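Local structure of universal stress protein (Archaeoglobus fulgidus, 3LOQ) at residues G199-I204 with I228-H233; K241-K246 with E275-R280; T253-G258 with R279-P284. The protein binds adenosine monophosphate and, as a member of the universal stress protein A family, probably takes part in stress responses, though its exact function is unknown. All coordinates share one frame; numbering follows the deposited sequence.

Contact 1. Residues G199-I204 with I228-H233; sequences GELHII and IEVHVH
With CG beside its backbone N and opposite the carbonyl carbon (chi1 -82°), His202 reaches its imidazole across to His231 and His233 of the partner strand, all three lying on the same face of the two paired strands. NE2 of His202 comes to CD2 of His231 at 3.5 Å; the side chains point the same way, with the ring planes 29° apart and slid, so that they barely overlap. His202 and His233 meet rim to rim through His202 CD2 and His233 NE2, each near the plane at the other ring's edge, with the planes 11° apart. The His231 ring has a further tie within its own segment: NE2 donates to Glu229 OE2 at 3.3 Å, almost in the imidazole plane, on the anti side of the carboxylate and somewhat out of the carboxylate plane. This bond probably limits rotation of the ring. Glu229 extends alongside Glu200, and their acid groups come as close as 3.6 Å between Glu200 OE1 and Glu229 OE2, a like-charge approach that a proton on His231 could ease. The backbones form a parallel ladder, part of a beta-alpha-beta unit in which helix 213-225 connects strand 200-206 to strand 230-235 within the alpha/beta fold of the universal stress proteins. Leu201 and Ile203 each use both N-H and C=O toward residues 229-233; Leu201 N gives a nearly straight bond of 2.7 Å to Glu229 O, and Ile203 N bonds to His231 O. His202 instead turns its backbone polar atoms to strand 172-176. A water bridges Gly199 O and Glu229 N where the strands begin. On the face away from the histidines Ile203 CD1 lies 4.0 Å from Val230 CG2, Ile203 CB packs on Val232 CG2, and Ile223 of helix 213-225 covers Ile203 and Val230.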
ATOM      1  N   GLY A 199       3.006  19.020  -3.335  1.00 60.52           N
ATOM      2  CA  GLY A 199       1.865  18.993  -2.439  1.00 61.05           C
ATOM      3  C   GLY A 199       2.106  19.543  -1.041  1.00 60.84           C
ATOM      4  O   GLY A 199       2.918  20.455  -0.838  1.00 63.24           O
ATOM      5  N   GLU A 200       1.372  18.980  -0.080  1.00 53.13           N
ATOM      6  CA  GLU A 200       1.468  19.334   1.329  1.00 53.64           C
ATOM      7  C   GLU A 200       1.728  18.068   2.122  1.00 53.00           C
ATOM      8  O   GLU A 200       1.095  17.042   1.884  1.00 54.88           O
ATOM      9  CB  GLU A 200       0.150  19.905   1.842  1.00 56.54           C
ATOM     10  CG  GLU A 200      -0.191  21.296   1.397  1.00 73.08           C
ATOM     11  CD  GLU A 200      -1.589  21.699   1.844  1.00 82.96           C
ATOM     12  OE1 GLU A 200      -2.136  22.688   1.298  1.00 90.71           O
ATOM     13  OE2 GLU A 200      -2.139  21.018   2.738  1.00 79.39           O
ATOM     14  N   LEU A 201       2.624  18.159   3.093  1.00 44.02           N
ATOM     15  CA  LEU A 201       2.914  17.044   3.977  1.00 39.53           C
ATOM     16  C   LEU A 201       2.233  17.279   5.302  1.00 40.91           C
ATOM     17  O   LEU A 201       2.315  18.363   5.872  1.00 44.85           O
ATOM     18  CB  LEU A 201       4.419  16.913   4.187  1.00 36.20           C
ATOM     19  CG  LEU A 201       4.914  15.879   5.175  1.00 40.35           C
ATOM     20  CD1 LEU A 201       4.487  14.485   4.757  1.00 36.92           C
ATOM     21  CD2 LEU A 201       6.428  15.998   5.220  1.00 43.91           C
ATOM     22  N   HIS A 202       1.537  16.256   5.778  1.00 40.15           N
ATOM     23  CA  HIS A 202       0.864  16.324   7.059  1.00 37.77           C
ATOM     24  C   HIS A 202       1.350  15.164   7.891  1.00 37.09           C
ATOM     25  O   HIS A 202       1.469  14.060   7.392  1.00 39.34           O
ATOM     26  CB  HIS A 202      -0.654  16.250   6.873  1.00 37.74           C
ATOM     27  CG  HIS A 202      -1.283  17.563   6.520  1.00 47.49           C
ATOM     28  ND1 HIS A 202      -1.466  17.977   5.216  1.00 48.10           N
ATOM     29  CD2 HIS A 202      -1.758  18.562   7.305  1.00 43.31           C
ATOM     30  CE1 HIS A 202      -2.044  19.164   5.210  1.00 45.84           C
ATOM     31  NE2 HIS A 202      -2.229  19.545   6.464  1.00 47.46           N
ATOM     32  N   ILE A 203       1.644  15.426   9.155  1.00 40.57           N
ATOM     33  CA  ILE A 203       2.172  14.415  10.053  1.00 41.92           C
ATOM     34  C   ILE A 203       1.296  14.369  11.292  1.00 44.76           C
ATOM     35  O   ILE A 203       1.095  15.393  11.939  1.00 44.55           O
ATOM     36  CB  ILE A 203       3.609  14.755  10.469  1.00 40.54           C
ATOM     37  CG1 ILE A 203       4.488  14.921   9.228  1.00 40.30           C
ATOM     38  CG2 ILE A 203       4.179  13.677  11.390  1.00 35.81           C
ATOM     39  CD1 ILE A 203       5.896  15.290   9.529  1.00 39.68           C
ATOM     40  N   ILE A 204       0.738  13.202  11.602  1.00 40.28           N
ATOM     41  CA  ILE A 204       0.008  13.034  12.855  1.00 40.27           C
ATOM     42  C   ILE A 204       0.712  12.057  13.797  1.00 39.66           C
ATOM     43  O   ILE A 204       1.138  10.979  13.389  1.00 37.36           O
ATOM     44  CB  ILE A 204      -1.452  12.585  12.629  1.00 46.03           C
ATOM     45  CG1 ILE A 204      -2.171  12.401  13.972  1.00 49.15           C
ATOM     46  CG2 ILE A 204      -1.510  11.295  11.794  1.00 37.74           C
ATOM     47  CD1 ILE A 204      -3.670  12.111  13.841  1.00 49.23           C
ATOM     48  N   ILE A 228       9.713  22.189   2.207  1.00 65.08           N
ATOM     49  CA  ILE A 228       8.468  21.437   2.091  1.00 57.79           C
ATOM     50  C   ILE A 228       7.380  22.070   2.946  1.00 55.49           C
ATOM     51  O   ILE A 228       7.645  22.516   4.066  1.00 52.75           O
ATOM     52  CB  ILE A 228       8.655  19.982   2.542  1.00 55.80           C
ATOM     53  CG1 ILE A 228       9.553  19.238   1.559  1.00 52.66           C
ATOM     54  CG2 ILE A 228       7.317  19.281   2.646  1.00 55.38           C
ATOM     55  CD1 ILE A 228      10.175  17.986   2.138  1.00 51.01           C
ATOM     56  N   GLU A 229       6.156  22.111   2.426  1.00 49.13           N
ATOM     57  CA  GLU A 229       5.043  22.592   3.230  1.00 48.94           C
ATOM     58  C   GLU A 229       4.524  21.470   4.138  1.00 46.81           C
ATOM     59  O   GLU A 229       3.981  20.461   3.669  1.00 40.56           O
ATOM     60  CB  GLU A 229       3.922  23.173   2.368  1.00 49.72           C
ATOM     61  CG  GLU A 229       2.778  23.724   3.196  1.00 57.52           C
ATOM     62  CD  GLU A 229       1.551  24.074   2.357  1.00 72.34           C
ATOM     63  OE1 GLU A 229       1.617  23.980   1.104  1.00 67.12           O
ATOM     64  OE2 GLU A 229       0.517  24.446   2.959  1.00 77.56           O
ATOM     65  N   VAL A 230       4.711  21.651   5.440  1.00 43.83           N
ATOM     66  CA  VAL A 230       4.453  20.585   6.388  1.00 45.43           C
ATOM     67  C   VAL A 230       3.585  21.087   7.536  1.00 46.89           C
ATOM     68  O   VAL A 230       3.728  22.213   7.985  1.00 47.99           O
ATOM     69  CB  VAL A 230       5.775  20.042   6.933  1.00 43.60           C
ATOM     70  CG1 VAL A 230       6.555  21.159   7.604  1.00 40.34           C
ATOM     71  CG2 VAL A 230       5.528  18.911   7.908  1.00 37.37           C
ATOM     72  N   HIS A 231       2.664  20.253   7.997  1.00 50.36           N
ATOM     73  CA  HIS A 231       1.858  20.594   9.162  1.00 48.68           C
ATOM     74  C   HIS A 231       1.832  19.405  10.096  1.00 51.51           C
ATOM     75  O   HIS A 231       1.522  18.282   9.687  1.00 51.58           O
ATOM     76  CB  HIS A 231       0.434  20.953   8.762  1.00 45.26           C
ATOM     77  CG  HIS A 231       0.355  22.082   7.788  1.00 54.90           C
ATOM     78  ND1 HIS A 231       0.460  23.405   8.173  1.00 55.79           N
ATOM     79  CD2 HIS A 231       0.191  22.087   6.443  1.00 53.05           C
ATOM     80  CE1 HIS A 231       0.360  24.175   7.106  1.00 60.97           C
ATOM     81  NE2 HIS A 231       0.195  23.404   6.044  1.00 62.40           N
ATOM     82  N   VAL A 232       2.145  19.662  11.356  1.00 47.56           N
ATOM     83  CA  VAL A 232       2.228  18.605  12.337  1.00 46.46           C
ATOM     84  C   VAL A 232       0.999  18.601  13.244  1.00 53.12           C
ATOM     85  O   VAL A 232       0.542  19.652  13.683  1.00 60.17           O
ATOM     86  CB  VAL A 232       3.537  18.729  13.126  1.00 45.89           C
ATOM     87  CG1 VAL A 232       3.391  18.134  14.501  1.00 51.12           C
ATOM     88  CG2 VAL A 232       4.665  18.060  12.336  1.00 38.12           C
ATOM     89  N   HIS A 233       0.452  17.415  13.499  1.00 51.84           N
ATOM     90  CA  HIS A 233      -0.776  17.284  14.273  1.00 50.99           C
ATOM     91  C   HIS A 233      -0.577  16.341  15.440  1.00 52.03           C
ATOM     92  O   HIS A 233      -0.229  15.180  15.252  1.00 50.33           O
ATOM     93  CB  HIS A 233      -1.898  16.768  13.385  1.00 52.07           C
ATOM     94  CG  HIS A 233      -2.143  17.615  12.176  1.00 56.73           C
ATOM     95  ND1 HIS A 233      -2.843  18.800  12.226  1.00 64.27           N
ATOM     96  CD2 HIS A 233      -1.775  17.451  10.884  1.00 57.52           C
ATOM     97  CE1 HIS A 233      -2.901  19.327  11.016  1.00 64.31           C
ATOM     98  NE2 HIS A 233      -2.258  18.529  10.183  1.00 61.33           N
TER
HETATM   99  O   HOH W   1       5.877  21.084  -0.461  1.00 52.36           O

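Contact 2. Residues K241-K246 with E275-R280; sequences KAILAK and ESVIRR
Leu244 lies against Val277 and Arg280 and contributes the largest share of the surface buried between the two segments, which belong to helices running in roughly the same direction. Its CB is directed at helix 273-280, and chi1 of -73° sets CG beside the backbone N, opposite the carbonyl carbon, from where the two methyl groups part. CD1 lies 3.7 Å from Arg280 CB; as modelled, the bent outer part of this poorly ordered side chain also passes CD1, which is 3.9 Å from Arg280 NE. The two side chains cross at about a right angle. CD2 takes the other branch, 3.9 Å from Val277 O, so an aliphatic tip rests on the backbone of the last helical turn. Deeper in the interface, Ile243 CG2 touches Val277 CG2 at 4.1 Å, again nearly perpendicular. These contacts are apolar or van der Waals in kind, and the axes of the two short segments come within 9.7 Å at an angle of 31°. On the far flank of helix 273-280, Arg279 NH1 forms a salt bridge with Glu275 OE1 (2.8 Å) one turn earlier; the carboxylate is also paired with Lys136 and Lys139, which would favour its charged form and ties this helix to helix 136-142. Helices 239-249 and 273-280 thus lie next to each other over the sheet, with Ile243 and Val277 facing Ile255 of strand 254-258, while the opposite edge of helix 239-249 places Ala242 and Lys246 against strands 200-206 and 230-235.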
ATOM      1  N   LYS A 241      -8.566   5.833  15.053  1.00 49.34           N
ATOM      2  CA  LYS A 241      -9.642   6.813  15.061  1.00 50.83           C
ATOM      3  C   LYS A 241      -9.100   8.200  14.800  1.00 49.66           C
ATOM      4  O   LYS A 241      -9.649   8.949  13.981  1.00 56.20           O
ATOM      5  CB  LYS A 241     -10.388   6.794  16.396  1.00 55.20           C
ATOM      6  CG  LYS A 241     -11.422   5.680  16.503  1.00 66.28           C
ATOM      7  CD  LYS A 241     -12.073   5.669  17.879  1.00 74.04           C
ATOM      8  CE  LYS A 241     -13.116   4.573  17.994  1.00 78.25           C
ATOM      9  NZ  LYS A 241     -13.709   4.536  19.356  1.00 81.50           N
ATOM     10  N   ALA A 242      -8.024   8.546  15.505  1.00 37.41           N
ATOM     11  CA  ALA A 242      -7.419   9.863  15.345  1.00 42.54           C
ATOM     12  C   ALA A 242      -6.860  10.054  13.934  1.00 43.76           C
ATOM     13  O   ALA A 242      -6.985  11.122  13.343  1.00 48.35           O
ATOM     14  CB  ALA A 242      -6.341  10.090  16.395  1.00 41.25           C
ATOM     15  N   ILE A 243      -6.259   9.003  13.394  1.00 41.91           N
ATOM     16  CA  ILE A 243      -5.700   9.058  12.054  1.00 43.12           C
ATOM     17  C   ILE A 243      -6.753   9.288  10.977  1.00 37.32           C
ATOM     18  O   ILE A 243      -6.577  10.148  10.123  1.00 41.75           O
ATOM     19  CB  ILE A 243      -4.903   7.789  11.742  1.00 45.79           C
ATOM     20  CG1 ILE A 243      -3.629   7.782  12.593  1.00 34.85           C
ATOM     21  CG2 ILE A 243      -4.610   7.687  10.222  1.00 30.52           C
ATOM     22  CD1 ILE A 243      -2.950   6.402  12.671  1.00 34.74           C
ATOM     23  N   LEU A 244      -7.843   8.521  11.017  1.00 40.02           N
ATOM     24  CA  LEU A 244      -8.921   8.669  10.033  1.00 44.23           C
ATOM     25  C   LEU A 244      -9.658  10.004  10.194  1.00 47.35           C
ATOM     26  O   LEU A 244     -10.073  10.626   9.211  1.00 45.65           O
ATOM     27  CB  LEU A 244      -9.910   7.510  10.144  1.00 43.74           C
ATOM     28  CG  LEU A 244      -9.390   6.179   9.608  1.00 44.98           C
ATOM     29  CD1 LEU A 244     -10.265   5.049  10.067  1.00 44.58           C
ATOM     30  CD2 LEU A 244      -9.304   6.200   8.097  1.00 41.29           C
ATOM     31  N   ALA A 245      -9.817  10.431  11.442  1.00 41.49           N
ATOM     32  CA  ALA A 245     -10.446  11.701  11.731  1.00 45.92           C
ATOM     33  C   ALA A 245      -9.611  12.834  11.159  1.00 48.12           C
ATOM     34  O   ALA A 245     -10.153  13.797  10.633  1.00 47.45           O
ATOM     35  CB  ALA A 245     -10.624  11.875  13.226  1.00 44.64           C
ATOM     36  N   LYS A 246      -8.289  12.717  11.260  1.00 51.42           N
ATOM     37  CA  LYS A 246      -7.405  13.753  10.735  1.00 48.72           C
ATOM     38  C   LYS A 246      -7.495  13.770   9.227  1.00 47.08           C
ATOM     39  O   LYS A 246      -7.599  14.830   8.626  1.00 45.60           O
ATOM     40  CB  LYS A 246      -5.953  13.499  11.120  1.00 50.15           C
ATOM     41  CG  LYS A 246      -5.330  14.550  12.011  1.00 58.78           C
ATOM     42  CD  LYS A 246      -5.581  15.971  11.558  1.00 58.86           C
ATOM     43  CE  LYS A 246      -5.519  16.877  12.783  1.00 66.77           C
ATOM     44  NZ  LYS A 246      -6.432  18.060  12.711  1.00 75.09           N
ATOM     45  N   GLU A 275      -4.713  -2.372  10.110  1.00 36.30           N
ATOM     46  CA  GLU A 275      -5.868  -3.064   9.552  1.00 36.86           C
ATOM     47  C   GLU A 275      -7.097  -2.149   9.605  1.00 42.24           C
ATOM     48  O   GLU A 275      -7.827  -2.022   8.615  1.00 40.94           O
ATOM     49  CB  GLU A 275      -6.152  -4.408  10.248  1.00 39.39           C
ATOM     50  CG  GLU A 275      -7.227  -5.258   9.510  1.00 26.57           C
ATOM     51  CD  GLU A 275      -8.655  -4.759   9.754  1.00 34.47           C
ATOM     52  OE1 GLU A 275      -8.878  -4.082  10.785  1.00 31.68           O
ATOM     53  OE2 GLU A 275      -9.550  -5.041   8.924  1.00 37.07           O
ATOM     54  N   SER A 276      -7.318  -1.514  10.755  1.00 38.84           N
ATOM     55  CA  SER A 276      -8.432  -0.585  10.885  1.00 42.77           C
ATOM     56  C   SER A 276      -8.318   0.627   9.952  1.00 43.51           C
ATOM     57  O   SER A 276      -9.286   1.009   9.289  1.00 49.40           O
ATOM     58  CB  SER A 276      -8.572  -0.121  12.329  1.00 40.57           C
ATOM     59  OG  SER A 276      -8.841  -1.218  13.163  1.00 45.70           O
ATOM     60  N   VAL A 277      -7.149   1.251   9.918  1.00 37.49           N
ATOM     61  CA  VAL A 277      -6.965   2.413   9.066  1.00 36.72           C
ATOM     62  C   VAL A 277      -7.216   2.033   7.616  1.00 37.98           C
ATOM     63  O   VAL A 277      -7.999   2.683   6.915  1.00 37.11           O
ATOM     64  CB  VAL A 277      -5.554   3.030   9.225  1.00 33.76           C
ATOM     65  CG1 VAL A 277      -5.229   4.005   8.061  1.00 28.68           C
ATOM     66  CG2 VAL A 277      -5.448   3.724  10.566  1.00 28.83           C
ATOM     67  N   ILE A 278      -6.552   0.974   7.173  1.00 32.47           N
ATOM     68  CA  ILE A 278      -6.660   0.533   5.796  1.00 33.47           C
ATOM     69  C   ILE A 278      -8.109   0.193   5.435  1.00 38.92           C
ATOM     70  O   ILE A 278      -8.582   0.519   4.349  1.00 41.57           O
ATOM     71  CB  ILE A 278      -5.762  -0.695   5.547  1.00 33.91           C
ATOM     72  CG1 ILE A 278      -4.284  -0.301   5.647  1.00 34.67           C
ATOM     73  CG2 ILE A 278      -6.076  -1.333   4.189  1.00 30.83           C
ATOM     74  CD1 ILE A 278      -3.341  -1.462   5.655  1.00 32.43           C
ATOM     75  N   ARG A 279      -8.826  -0.431   6.357  1.00 32.15           N
ATOM     76  CA  ARG A 279     -10.165  -0.914   6.043  1.00 33.12           C
ATOM     77  C   ARG A 279     -11.171   0.222   5.882  1.00 38.35           C
ATOM     78  O   ARG A 279     -12.010   0.165   5.002  1.00 37.70           O
ATOM     79  CB  ARG A 279     -10.647  -1.866   7.120  1.00 39.87           C
ATOM     80  CG  ARG A 279     -11.957  -2.577   6.794  1.00 42.43           C
ATOM     81  CD  ARG A 279     -12.289  -3.598   7.900  1.00 41.68           C
ATOM     82  NE  ARG A 279     -13.093  -2.960   8.922  1.00 52.58           N
ATOM     83  CZ  ARG A 279     -12.699  -2.689  10.157  1.00 49.82           C
ATOM     84  NH1 ARG A 279     -11.490  -3.023  10.581  1.00 42.93           N
ATOM     85  NH2 ARG A 279     -13.545  -2.078  10.972  1.00 58.69           N
ATOM     86  N   ARG A 280     -11.063   1.253   6.718  1.00 34.81           N
ATOM     87  CA  ARG A 280     -12.055   2.320   6.758  1.00 44.02           C
ATOM     88  C   ARG A 280     -11.611   3.552   5.979  1.00 46.79           C
ATOM     89  O   ARG A 280     -12.365   4.519   5.842  1.00 45.59           O
ATOM     90  CB  ARG A 280     -12.384   2.691   8.213  1.00 48.84           C
ATOM     91  CG  ARG A 280     -12.455   1.478   9.141  1.00 61.55           C
ATOM     92  CD  ARG A 280     -13.474   1.622  10.258  1.00 76.24           C
ATOM     93  NE  ARG A 280     -13.136   2.669  11.218  1.00 83.64           N
ATOM     94  CZ  ARG A 280     -13.929   3.702  11.491  1.00 90.36           C
ATOM     95  NH1 ARG A 280     -15.097   3.811  10.865  1.00 91.16           N
ATOM     96  NH2 ARG A 280     -13.557   4.623  12.381  1.00 88.30           N
TER

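Contact 3. Residues T253-G258 with R279-P284. With ACT (acetate ion), chain H.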
ATOM      1  N   THR A 253      -5.064  13.109   0.733  1.00 36.22           N
ATOM      2  CA  THR A 253      -5.301  12.281  -0.455  1.00 38.34           C
ATOM      3  C   THR A 253      -4.701  10.859  -0.344  1.00 42.82           C
ATOM      4  O   THR A 253      -5.034   9.964  -1.121  1.00 43.78           O
ATOM      5  CB  THR A 253      -4.730  12.977  -1.694  1.00 38.07           C
ATOM      6  OG1 THR A 253      -3.360  13.321  -1.456  1.00 38.04           O
ATOM      7  CG2 THR A 253      -5.502  14.261  -1.969  1.00 31.76           C
ATOM      8  N   THR A 254      -3.811  10.648   0.621  1.00 36.92           N
ATOM      9  CA  THR A 254      -3.292   9.312   0.866  1.00 32.58           C
ATOM     10  C   THR A 254      -2.736   9.289   2.282  1.00 34.52           C
ATOM     11  O   THR A 254      -2.421  10.339   2.842  1.00 36.13           O
ATOM     12  CB  THR A 254      -2.227   8.913  -0.178  1.00 32.00           C
ATOM     13  OG1 THR A 254      -1.862   7.533  -0.024  1.00 30.58           O
ATOM     14  CG2 THR A 254      -0.996   9.764  -0.032  1.00 30.30           C
ATOM     15  N   ILE A 255      -2.659   8.106   2.877  1.00 34.07           N
ATOM     16  CA  ILE A 255      -2.082   7.967   4.208  1.00 34.44           C
ATOM     17  C   ILE A 255      -0.842   7.091   4.116  1.00 38.43           C
ATOM     18  O   ILE A 255      -0.895   6.012   3.525  1.00 35.07           O
ATOM     19  CB  ILE A 255      -3.061   7.299   5.173  1.00 35.57           C
ATOM     20  CG1 ILE A 255      -4.263   8.204   5.423  1.00 31.54           C
ATOM     21  CG2 ILE A 255      -2.369   7.003   6.496  1.00 37.38           C
ATOM     22  CD1 ILE A 255      -5.465   7.463   6.021  1.00 31.90           C
ATOM     23  N   PHE A 256       0.281   7.564   4.663  1.00 41.06           N
ATOM     24  CA  PHE A 256       1.500   6.764   4.706  1.00 33.09           C
ATOM     25  C   PHE A 256       1.688   6.334   6.148  1.00 38.91           C
ATOM     26  O   PHE A 256       1.438   7.119   7.071  1.00 42.07           O
ATOM     27  CB  PHE A 256       2.725   7.560   4.278  1.00 32.87           C
ATOM     28  CG  PHE A 256       2.878   7.728   2.791  1.00 37.96           C
ATOM     29  CD1 PHE A 256       1.808   7.549   1.932  1.00 38.84           C
ATOM     30  CD2 PHE A 256       4.109   8.102   2.253  1.00 32.98           C
ATOM     31  CE1 PHE A 256       1.954   7.722   0.549  1.00 31.15           C
ATOM     32  CE2 PHE A 256       4.266   8.277   0.881  1.00 31.79           C
ATOM     33  CZ  PHE A 256       3.181   8.086   0.028  1.00 36.62           C
HETATM   34  N   MSE A 257       2.134   5.102   6.355  1.00 34.57           N
HETATM   35  CA  MSE A 257       2.409   4.634   7.713  1.00 32.55           C
HETATM   36  C   MSE A 257       3.454   3.521   7.712  1.00 29.30           C
HETATM   37  O   MSE A 257       3.830   3.009   6.658  1.00 33.66           O
HETATM   38  CB  MSE A 257       1.112   4.175   8.397  1.00 32.27           C
HETATM   39  CG  MSE A 257       0.421   3.005   7.725  1.00 34.33           C
HETATM   40 SE   MSE A 257      -1.463   2.800   8.276  0.70 38.02          SE
HETATM   41  CE  MSE A 257      -1.268   2.949  10.211  1.00 26.53           C
ATOM     42  N   GLY A 258       3.926   3.157   8.899  1.00 35.43           N
ATOM     43  CA  GLY A 258       4.882   2.080   9.045  1.00 36.59           C
ATOM     44  C   GLY A 258       4.277   0.898   9.767  1.00 35.66           C
ATOM     45  O   GLY A 258       3.324   1.051  10.513  1.00 42.78           O
ATOM     46  N   ARG A 279      -8.826  -0.431   6.357  1.00 32.15           N
ATOM     47  CA  ARG A 279     -10.165  -0.914   6.043  1.00 33.12           C
ATOM     48  C   ARG A 279     -11.171   0.222   5.882  1.00 38.35           C
ATOM     49  O   ARG A 279     -12.010   0.165   5.002  1.00 37.70           O
ATOM     50  CB  ARG A 279     -10.647  -1.866   7.120  1.00 39.87           C
ATOM     51  CG  ARG A 279     -11.957  -2.577   6.794  1.00 42.43           C
ATOM     52  CD  ARG A 279     -12.289  -3.598   7.900  1.00 41.68           C
ATOM     53  NE  ARG A 279     -13.093  -2.960   8.922  1.00 52.58           N
ATOM     54  CZ  ARG A 279     -12.699  -2.689  10.157  1.00 49.82           C
ATOM     55  NH1 ARG A 279     -11.490  -3.023  10.581  1.00 42.93           N
ATOM     56  NH2 ARG A 279     -13.545  -2.078  10.972  1.00 58.69           N
ATOM     57  N   ARG A 280     -11.063   1.253   6.718  1.00 34.81           N
ATOM     58  CA  ARG A 280     -12.055   2.320   6.758  1.00 44.02           C
ATOM     59  C   ARG A 280     -11.611   3.552   5.979  1.00 46.79           C
ATOM     60  O   ARG A 280     -12.365   4.519   5.842  1.00 45.59           O
ATOM     61  CB  ARG A 280     -12.384   2.691   8.213  1.00 48.84           C
ATOM     62  CG  ARG A 280     -12.455   1.478   9.141  1.00 61.55           C
ATOM     63  CD  ARG A 280     -13.474   1.622  10.258  1.00 76.24           C
ATOM     64  NE  ARG A 280     -13.136   2.669  11.218  1.00 83.64           N
ATOM     65  CZ  ARG A 280     -13.929   3.702  11.491  1.00 90.36           C
ATOM     66  NH1 ARG A 280     -15.097   3.811  10.865  1.00 91.16           N
ATOM     67  NH2 ARG A 280     -13.557   4.623  12.381  1.00 88.30           N
ATOM     68  N   SER A 281     -10.395   3.513   5.448  1.00 36.01           N
ATOM     69  CA  SER A 281      -9.888   4.657   4.705  1.00 40.43           C
ATOM     70  C   SER A 281     -10.529   4.745   3.332  1.00 36.66           C
ATOM     71  O   SER A 281     -10.622   3.749   2.617  1.00 38.54           O
ATOM     72  CB  SER A 281      -8.359   4.623   4.565  1.00 34.61           C
ATOM     73  OG  SER A 281      -7.943   5.564   3.592  1.00 36.20           O
ATOM     74  N   PRO A 282     -10.971   5.954   2.961  1.00 36.64           N
ATOM     75  CA  PRO A 282     -11.549   6.276   1.656  1.00 39.27           C
ATOM     76  C   PRO A 282     -10.453   6.587   0.624  1.00 43.56           C
ATOM     77  O   PRO A 282     -10.774   6.816  -0.551  1.00 46.75           O
ATOM     78  CB  PRO A 282     -12.370   7.545   1.931  1.00 35.64           C
ATOM     79  CG  PRO A 282     -11.966   8.013   3.320  1.00 39.47           C
ATOM     80  CD  PRO A 282     -10.854   7.143   3.814  1.00 32.52           C
ATOM     81  N   VAL A 283      -9.191   6.611   1.056  1.00 35.08           N
ATOM     82  CA  VAL A 283      -8.068   6.887   0.148  1.00 38.52           C
ATOM     83  C   VAL A 283      -6.992   5.806   0.244  1.00 40.59           C
ATOM     84  O   VAL A 283      -7.010   4.978   1.155  1.00 33.82           O
ATOM     85  CB  VAL A 283      -7.424   8.295   0.375  1.00 34.68           C
ATOM     86  CG1 VAL A 283      -8.472   9.404   0.222  1.00 24.71           C
ATOM     87  CG2 VAL A 283      -6.708   8.380   1.753  1.00 33.18           C
ATOM     88  N   PRO A 284      -6.061   5.788  -0.714  1.00 33.82           N
ATOM     89  CA  PRO A 284      -5.118   4.667  -0.668  1.00 30.48           C
ATOM     90  C   PRO A 284      -4.150   4.776   0.518  1.00 35.12           C
ATOM     91  O   PRO A 284      -3.756   5.876   0.908  1.00 39.47           O
ATOM     92  CB  PRO A 284      -4.388   4.768  -2.016  1.00 31.11           C
ATOM     93  CG  PRO A 284      -5.402   5.533  -2.930  1.00 29.97           C
ATOM     94  CD  PRO A 284      -6.047   6.505  -2.004  1.00 27.97           C
TER
HETATM   95  C   ACT H 276       2.413   4.584  12.961  1.00 57.19           C
HETATM   96  O   ACT H 276       2.708   5.659  13.574  1.00 50.28           O
HETATM   97  OXT ACT H 276       3.197   4.253  11.992  1.00 42.78           O
HETATM   98  CH3 ACT H 276       1.164   3.790  13.368  1.00 40.54           C
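Thr254 and Ile255 both bond to the carbonyl of Pro284, and the tight part of the contact is built round that one oxygen. With OG1 anti to the backbone N (chi1 -172°), Thr254 swings its hydroxyl over the proline carbonyl and donates to Pro284 O at 2.7 Å, from well above the carbonyl plane. The amide of Ile255 arrives differently: N lies 3.2 Å from Pro284 O, in the carbonyl plane, and its N-H...O angle of 165° is nearly straight. Two donors therefore hold this buried acceptor from separate directions. Thr254 OG1 is in turn linked to Tyr158 OH, which ties the hydroxyl to strand 157-160. Val283 rests its branched CB on the Thr253-Thr254 peptide, with CB 3.3 Å from Thr253 O and CG2 3.7 Å from Thr254 CA, and the ring of Pro284 brings CD to 3.7 Å from the same Thr253 O.

Toward the helix end, contact between the two segments thins to van der Waals touches: Ile255 CD1 lies 4.0 Å from Ser281 OG, and Ile255 CG1 4.4 Å from Val283 CG2. Ser281, the first residue to leave the helical path, spends its hydroxyl on Val283 O, a bond that spans the turn after the helix. Met257 and Gly258 make no contact with 279-284; Gly258 N instead bonds weakly to an acetate ion, probably from the crystallisation liquor.

The shared carbonyl marks where strand 285-288 starts to pair in parallel with strand 254-258, completing a beta-alpha-beta crossover through helices 265-271 and 273-280. Strand 172-176 borders strand 254-258 on its other side, and Arg247 of helix 239-249 packs on Ile255 and Val283.

In the fold
The three contacts follow the second half of the chain across its alpha/beta sheet. Contact 1 closes before the others open and lies furthest from the chain centre; strand 230-235 then leads into helix 239-249 of contact 2. Centres of contacts 1 and 2 are 18 Å apart, those of contacts 1 and 3 15 Å. The centres of contacts 2 and 3 are only 7 Å apart; the two share helix 273-280 and join where Leu244 meets Ser281 and Val277 meets Met257. Contact 3 leads to strand 285-288, antiparallel to strand 157-160, joining this half to the sheet of the AMP-binding half; the side chain of Pro284 is about 13 Å from the bound AMP.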